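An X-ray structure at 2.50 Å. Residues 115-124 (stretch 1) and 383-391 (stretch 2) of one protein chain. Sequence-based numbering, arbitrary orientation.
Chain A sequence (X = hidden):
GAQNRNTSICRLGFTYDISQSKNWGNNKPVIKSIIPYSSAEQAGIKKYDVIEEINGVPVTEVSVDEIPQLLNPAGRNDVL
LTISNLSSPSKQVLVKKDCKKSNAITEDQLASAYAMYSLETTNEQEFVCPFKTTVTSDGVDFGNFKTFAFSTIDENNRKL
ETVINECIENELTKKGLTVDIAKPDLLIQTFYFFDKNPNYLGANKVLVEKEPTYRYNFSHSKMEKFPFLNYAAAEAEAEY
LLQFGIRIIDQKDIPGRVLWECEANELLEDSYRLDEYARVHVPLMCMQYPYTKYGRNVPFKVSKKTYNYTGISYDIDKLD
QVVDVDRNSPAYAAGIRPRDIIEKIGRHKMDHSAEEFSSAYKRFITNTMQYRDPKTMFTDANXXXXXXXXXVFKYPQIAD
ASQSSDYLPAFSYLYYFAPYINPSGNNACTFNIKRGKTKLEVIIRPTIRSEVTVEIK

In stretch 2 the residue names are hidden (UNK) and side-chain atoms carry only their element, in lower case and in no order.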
ATOM      1  N   ALA A 115     -11.827  28.443 -22.464  1.00 53.24           N
ATOM      2  CA  ALA A 115     -12.354  27.128 -22.054  1.00 52.17           C
ATOM      3  C   ALA A 115     -13.618  27.191 -21.176  1.00 59.16           C
ATOM      4  O   ALA A 115     -14.416  26.248 -21.172  1.00 58.75           O
ATOM      5  CB  ALA A 115     -11.278  26.343 -21.324  1.00 52.03           C
HETATM    6  N   MSE A 116     -13.829  28.288 -20.462  1.00 56.94           N
HETATM    7  CA  MSE A 116     -14.975  28.331 -19.598  1.00 56.89           C
HETATM    8  C   MSE A 116     -16.269  28.598 -20.350  1.00 59.57           C
HETATM    9  O   MSE A 116     -17.340  28.431 -19.773  1.00 59.96           O
HETATM   10  CB  MSE A 116     -14.739  29.240 -18.419  1.00 61.17           C
HETATM   11  CG  MSE A 116     -13.951  28.491 -17.347  1.00 68.96           C
HETATM   12 SE   MSE A 116     -13.428  29.639 -15.938  0.75 80.65          SE
HETATM   13  CE  MSE A 116     -11.593  28.836 -15.558  1.00 77.63           C
ATOM     14  N   TYR A 117     -16.192  28.812 -21.667  1.00 55.11           N
ATOM     15  CA  TYR A 117     -17.387  28.821 -22.491  1.00 54.49           C
ATOM     16  C   TYR A 117     -17.927  27.384 -22.529  1.00 56.20           C
ATOM     17  O   TYR A 117     -19.143  27.163 -22.584  1.00 54.49           O
ATOM     18  CB  TYR A 117     -17.054  29.257 -23.930  1.00 56.08           C
ATOM     19  CG  TYR A 117     -16.842  30.729 -24.218  1.00 58.92           C
ATOM     20  CD1 TYR A 117     -17.617  31.702 -23.593  1.00 62.33           C
ATOM     21  CD2 TYR A 117     -15.997  31.137 -25.245  1.00 59.35           C
ATOM     22  CE1 TYR A 117     -17.487  33.054 -23.920  1.00 64.58           C
ATOM     23  CE2 TYR A 117     -15.871  32.481 -25.591  1.00 61.63           C
ATOM     24  CZ  TYR A 117     -16.602  33.439 -24.912  1.00 69.58           C
ATOM     25  OH  TYR A 117     -16.440  34.765 -25.230  1.00 72.81           O
ATOM     26  N   SER A 118     -16.977  26.394 -22.520  1.00 52.06           N
ATOM     27  CA  SER A 118     -17.300  24.983 -22.634  1.00 50.71           C
ATOM     28  C   SER A 118     -16.383  24.060 -21.827  1.00 57.91           C
ATOM     29  O   SER A 118     -15.598  23.314 -22.424  1.00 59.32           O
ATOM     30  CB  SER A 118     -17.266  24.579 -24.099  1.00 49.48           C
ATOM     31  OG  SER A 118     -17.892  23.322 -24.258  1.00 55.08           O
ATOM     32  N   LEU A 119     -16.526  24.050 -20.473  1.00 54.89           N
ATOM     33  CA  LEU A 119     -15.735  23.171 -19.591  1.00 54.08           C
ATOM     34  C   LEU A 119     -16.050  21.706 -19.852  1.00 56.75           C
ATOM     35  O   LEU A 119     -15.204  20.846 -19.635  1.00 56.10           O
ATOM     36  CB  LEU A 119     -15.953  23.477 -18.106  1.00 54.39           C
ATOM     37  CG  LEU A 119     -15.186  24.645 -17.511  1.00 59.63           C
ATOM     38  CD1 LEU A 119     -15.382  24.692 -16.006  1.00 61.05           C
ATOM     39  CD2 LEU A 119     -13.697  24.553 -17.797  1.00 61.03           C
ATOM     40  N   GLU A 120     -17.270  21.448 -20.324  1.00 52.58           N
ATOM     41  CA  GLU A 120     -17.831  20.168 -20.724  1.00 51.29           C
ATOM     42  C   GLU A 120     -16.982  19.498 -21.773  1.00 57.48           C
ATOM     43  O   GLU A 120     -16.962  18.272 -21.843  1.00 58.65           O
ATOM     44  CB  GLU A 120     -19.240  20.386 -21.309  1.00 52.34           C
ATOM     45  CG  GLU A 120     -20.292  20.709 -20.271  1.00 57.71           C
ATOM     46  CD  GLU A 120     -20.568  22.169 -19.989  1.00 64.58           C
ATOM     47  OE1 GLU A 120     -19.674  23.021 -20.197  1.00 59.75           O
ATOM     48  OE2 GLU A 120     -21.694  22.455 -19.527  1.00 60.93           O
ATOM     49  N   THR A 121     -16.314  20.304 -22.620  1.00 53.55           N
ATOM     50  CA  THR A 121     -15.504  19.783 -23.714  1.00 51.44           C
ATOM     51  C   THR A 121     -14.016  20.058 -23.530  1.00 54.62           C
ATOM     52  O   THR A 121     -13.209  19.286 -24.058  1.00 54.10           O
ATOM     53  CB  THR A 121     -15.983  20.374 -25.064  1.00 50.20           C
ATOM     54  OG1 THR A 121     -15.780  21.790 -25.095  1.00 47.98           O
ATOM     55  CG2 THR A 121     -17.428  20.048 -25.370  1.00 43.84           C
ATOM     56  N   THR A 122     -13.640  21.140 -22.798  1.00 51.14           N
ATOM     57  CA  THR A 122     -12.235  21.567 -22.685  1.00 50.76           C
ATOM     58  C   THR A 122     -11.769  21.754 -21.264  1.00 55.26           C
ATOM     59  O   THR A 122     -11.953  22.826 -20.678  1.00 56.65           O
ATOM     60  CB  THR A 122     -12.052  22.871 -23.471  1.00 53.87           C
ATOM     61  OG1 THR A 122     -12.662  22.718 -24.761  1.00 50.97           O
ATOM     62  CG2 THR A 122     -10.577  23.312 -23.582  1.00 45.34           C
ATOM     63  N   ASN A 123     -11.088  20.736 -20.733  1.00 51.78           N
ATOM     64  CA  ASN A 123     -10.555  20.787 -19.369  1.00 52.44           C
ATOM     65  C   ASN A 123      -9.395  19.832 -19.172  1.00 57.13           C
ATOM     66  O   ASN A 123      -9.149  18.954 -20.003  1.00 56.18           O
ATOM     67  CB  ASN A 123     -11.656  20.500 -18.312  1.00 51.14           C
ATOM     68  CG  ASN A 123     -12.233  19.105 -18.329  1.00 66.59           C
ATOM     69  OD1 ASN A 123     -11.640  18.138 -17.827  1.00 55.12           O
ATOM     70  ND2 ASN A 123     -13.448  18.990 -18.831  1.00 60.35           N
ATOM     71  N   GLU A 124      -8.717  19.984 -18.027  1.00 55.84           N
ATOM     72  CA  GLU A 124      -7.615  19.139 -17.598  1.00 55.89           C
ATOM     73  C   GLU A 124      -7.867  18.665 -16.192  1.00 60.27           C
ATOM     74  O   GLU A 124      -8.186  19.455 -15.313  1.00 58.57           O
ATOM     75  CB  GLU A 124      -6.270  19.865 -17.668  1.00 58.29           C
ATOM     76  CG  GLU A 124      -5.806  20.226 -19.061  1.00 71.26           C
ATOM     77  CD  GLU A 124      -4.803  21.355 -19.013  1.00101.31           C
ATOM     78  OE1 GLU A 124      -5.089  22.376 -18.343  1.00106.99           O
ATOM     79  OE2 GLU A 124      -3.715  21.205 -19.614  1.00 98.12           O
ATOM     80  N   UNK A 383      -5.071  23.354 -10.609  1.00 76.97           N
ATOM     81  CA  UNK A 383      -5.440  23.719  -9.245  1.00 77.03           C
ATOM     82  C   UNK A 383      -6.663  24.589  -9.019  1.00 81.65           C
ATOM     83  O   UNK A 383      -6.939  24.932  -7.866  1.00 83.05           O
ATOM     84  N   UNK A 384      -7.404  24.974 -10.092  1.00 77.67           N
ATOM     85  CA  UNK A 384      -8.627  25.788  -9.995  1.00 77.21           C
ATOM     86  C   UNK A 384      -9.717  24.937  -9.352  1.00 78.25           C
ATOM     87  O   UNK A 384     -10.034  23.862  -9.851  1.00 76.06           O
ATOM     88  c   UNK A 384     -10.326  28.295 -10.311  1.00 88.74           C
ATOM     89  c   UNK A 384     -12.491  28.992 -11.118  1.00 88.68           C
ATOM     90  c   UNK A 384     -11.325  27.156 -12.163  1.00 85.44           C
ATOM     91  c   UNK A 384     -11.446  29.136 -10.226  1.00 90.53           C
ATOM     92  c   UNK A 384     -10.263  27.283 -11.271  1.00 83.02           C
ATOM     93  c   UNK A 384      -9.062  26.364 -11.356  1.00 78.79           C
ATOM     94  c   UNK A 384     -12.444  28.004 -12.077  1.00 89.09           C
ATOM     95  N   UNK A 385     -10.233  25.398  -8.202  1.00 76.09           N
ATOM     96  CA  UNK A 385     -11.173  24.694  -7.320  1.00 75.19           C
ATOM     97  C   UNK A 385     -12.647  24.764  -7.730  1.00 76.96           C
ATOM     98  O   UNK A 385     -13.432  23.930  -7.264  1.00 76.57           O
ATOM     99  c   UNK A 385     -11.058  25.270  -5.887  1.00 78.32           C
ATOM    100  n   UNK A 385      -9.910  27.005  -1.858  1.00110.57           N
ATOM    101  c   UNK A 385      -9.398  25.814  -4.011  1.00 83.46           C
ATOM    102  c   UNK A 385      -9.853  24.784  -5.067  1.00 75.63           C
ATOM    103  c   UNK A 385     -10.348  25.965  -2.839  1.00100.11           C
ATOM    104  N   UNK A 386     -13.039  25.740  -8.554  1.00 71.89           N
ATOM    105  CA  UNK A 386     -14.463  25.942  -8.785  1.00 71.58           C
ATOM    106  C   UNK A 386     -14.941  25.689 -10.212  1.00 72.51           C
ATOM    107  O   UNK A 386     -15.879  26.350 -10.670  1.00 72.12           O
ATOM    108  o   UNK A 386     -12.698  28.492  -3.145  1.00 97.52           O
ATOM    109  c   UNK A 386     -14.847  27.363  -8.312  1.00 75.11           C
ATOM    110  c   UNK A 386     -12.867  28.999  -5.477  1.00 84.70           C
ATOM    111  c   UNK A 386     -13.392  28.718  -6.740  1.00 81.79           C
ATOM    112  c   UNK A 386     -14.634  26.894  -5.824  1.00 82.03           C
ATOM    113  c   UNK A 386     -14.089  27.144  -4.564  1.00 84.93           C
ATOM    114  c   UNK A 386     -13.221  28.213  -4.390  1.00 94.18           C
ATOM    115  c   UNK A 386     -14.300  27.681  -6.930  1.00 79.55           C
ATOM    116  N   UNK A 387     -14.377  24.659 -10.872  1.00 66.63           N
ATOM    117  CA  UNK A 387     -14.815  24.248 -12.202  1.00 64.22           C
ATOM    118  C   UNK A 387     -16.208  23.623 -12.125  1.00 64.00           C
ATOM    119  O   UNK A 387     -16.448  22.738 -11.315  1.00 65.23           O
ATOM    120  s   UNK A 387     -12.160  23.964 -13.037  1.00 68.32           S
ATOM    121  c   UNK A 387     -13.819  23.285 -12.833  1.00 63.85           C
ATOM    122  N   UNK A 388     -17.140  24.123 -12.930  1.00 55.79           N
ATOM    123  CA  UNK A 388     -18.511  23.625 -12.982  1.00 52.09           C
ATOM    124  C   UNK A 388     -19.007  23.625 -14.411  1.00 56.89           C
ATOM    125  O   UNK A 388     -18.700  24.554 -15.178  1.00 57.57           O
ATOM    126  c   UNK A 388     -19.448  24.488 -12.122  1.00 53.73           C
ATOM    127  c   UNK A 388     -19.571  27.179 -10.027  1.00 61.84           C
ATOM    128 se   UNK A 388     -20.275  25.543  -9.553  0.75 64.48          SE
ATOM    129  c   UNK A 388     -19.172  24.380 -10.621  1.00 58.57           C
ATOM    130  N   UNK A 389     -19.803  22.613 -14.772  1.00 51.18           N
ATOM    131  CA  UNK A 389     -20.428  22.630 -16.079  1.00 50.20           C
ATOM    132  C   UNK A 389     -21.650  23.526 -15.988  1.00 56.63           C
ATOM    133  O   UNK A 389     -22.072  23.912 -14.881  1.00 57.95           O
ATOM    134  c   UNK A 389     -18.419  20.609 -17.105  1.00 52.87           C
ATOM    135  c   UNK A 389     -18.696  18.115 -15.964  1.00 54.68           C
ATOM    136  c   UNK A 389     -19.771  19.003 -15.978  1.00 52.16           C
ATOM    137  c   UNK A 389     -19.641  20.258 -16.545  1.00 50.45           C
ATOM    138  c   UNK A 389     -17.342  19.727 -17.078  1.00 53.55           C
ATOM    139  c   UNK A 389     -17.489  18.484 -16.516  1.00 52.33           C
ATOM    140  c   UNK A 389     -20.802  21.219 -16.563  1.00 50.38           C
ATOM    141  N   UNK A 390     -22.224  23.847 -17.141  1.00 52.45           N
ATOM    142  CA  UNK A 390     -23.438  24.630 -17.191  1.00 54.19           C
ATOM    143  C   UNK A 390     -24.609  23.790 -16.695  1.00 61.14           C
ATOM    144  O   UNK A 390     -24.600  22.560 -16.818  1.00 61.38           O
ATOM    145  c   UNK A 390     -22.223  29.406 -17.574  1.00 56.92           C
ATOM    146  c   UNK A 390     -22.644  25.997 -19.207  1.00 51.95           C
ATOM    147  c   UNK A 390     -22.764  28.136 -17.708  1.00 54.46           C
ATOM    148  c   UNK A 390     -20.767  29.100 -19.492  1.00 55.76           C
ATOM    149  n   UNK A 390     -21.068  26.841 -20.564  1.00 53.29           N
ATOM    150  c   UNK A 390     -21.302  27.809 -19.622  1.00 55.78           C
ATOM    151  c   UNK A 390     -21.867  25.752 -20.297  1.00 53.57           C
ATOM    152  c   UNK A 390     -22.305  27.315 -18.754  1.00 52.37           C
ATOM    153  c   UNK A 390     -23.695  25.094 -18.629  1.00 52.35           C
ATOM    154  c   UNK A 390     -21.230  29.873 -18.453  1.00 57.12           C
ATOM    155  N   UNK A 391     -25.600  24.438 -16.125  1.00 59.86           N
ATOM    156  CA  UNK A 391     -26.790  23.754 -15.668  1.00 61.54           C
ATOM    157  C   UNK A 391     -27.611  23.476 -16.918  1.00 66.16           C
ATOM    158  O   UNK A 391     -27.860  24.396 -17.710  1.00 65.14           O
ATOM    159  c   UNK A 391     -27.516  24.637 -14.637  1.00 66.23           C
ATOM    160  o   UNK A 391     -28.895  24.061 -12.787  1.00 83.63           O
ATOM    161  o   UNK A 391     -29.741  23.814 -14.802  1.00 80.42           O
ATOM    162  c   UNK A 391     -28.795  24.090 -14.034  1.00 79.40           C
TER
HETATM  163  O   HOH W   1     -23.959  21.112 -19.149  1.00 49.87           O

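Position 383 has backbone atoms and no side chain. Its phi of 84° is positive, which favours glycine. It is Gly-383, and it does not touch stretch 1.

Position 384 has seven side-chain carbons: one carbon, then a six-membered ring. A ring carbon lies 3.7 Å from CE of Met-116, a selenomethionine. This is Phe-384. SE of Met-116 sits 5.4 Å from the centroid of the Phe-384 ring, in an oblique approach.

Position 385 has four carbons in a row ending in nitrogen. This is Lys-385, which is exposed and out of reach of stretch 1.

Position 386 has one carbon, then a six-carbon ring bearing one oxygen. This is Tyr-386. OH of Tyr-386 accepts a weak hydrogen bond from NZ of Lys-385 at 3.4 Å. It makes no contact with stretch 1.

Position 387 has one carbon and one sulfur. CB of 387 lies 3.8 Å from CD1 of Leu-119, an apolar contact. This is Cys-387.

Position 388 has an unbranched chain of two carbons, selenium and one carbon. The selenium marks it as selenomethionine, Met-388. Backbone O of Met-388 meets CD1 of Leu-119 at 3.4 Å.

Position 389 has one carbon, then a ring of six carbons with no oxygen. One ring carbon is 3.9 Å from CB of Leu-119. This is Phe-389, and that ring carbon is CD1. O of Leu-119 lies at the ring edge, 3.5 Å from CE1 of Phe-389. O of Leu-119 also accepts a hydrogen bond from ND2 of Asn-123 at 2.7 Å.

Position 390 has one carbon, then fused five- and six-membered rings holding eight carbons and one nitrogen. The ring nitrogen is 2.8 Å from O of Tyr-117. This is Trp-390. NE1 of Trp-390 donates to that O in a nearly straight hydrogen bond, at 174°.

Position 391 has two carbons, the second carrying two oxygens. This is Asp-391. Its CA-to-CB bond points away, and it does not touch stretch 1.

The contact combines apolar packing with two directed hydrogen bonds. Leu-119 points toward stretch 2 and packs on Cys-387 and Phe-389. The indole NH of Trp-390 engages the backbone at Tyr-117. N of Trp-390 donates to OE2 of Glu-120 at 2.8 Å, so one residue is held at two points. A water adds a bridge, donating to OE2 of Glu-120 at 2.7 Å and to O of Trp-390 at 2.8 Å. Together the two stretches bury 463 Å², although at least 266 positions separate any touching pair.

Stretch 2, residues 383-391: GFKYCMFWD
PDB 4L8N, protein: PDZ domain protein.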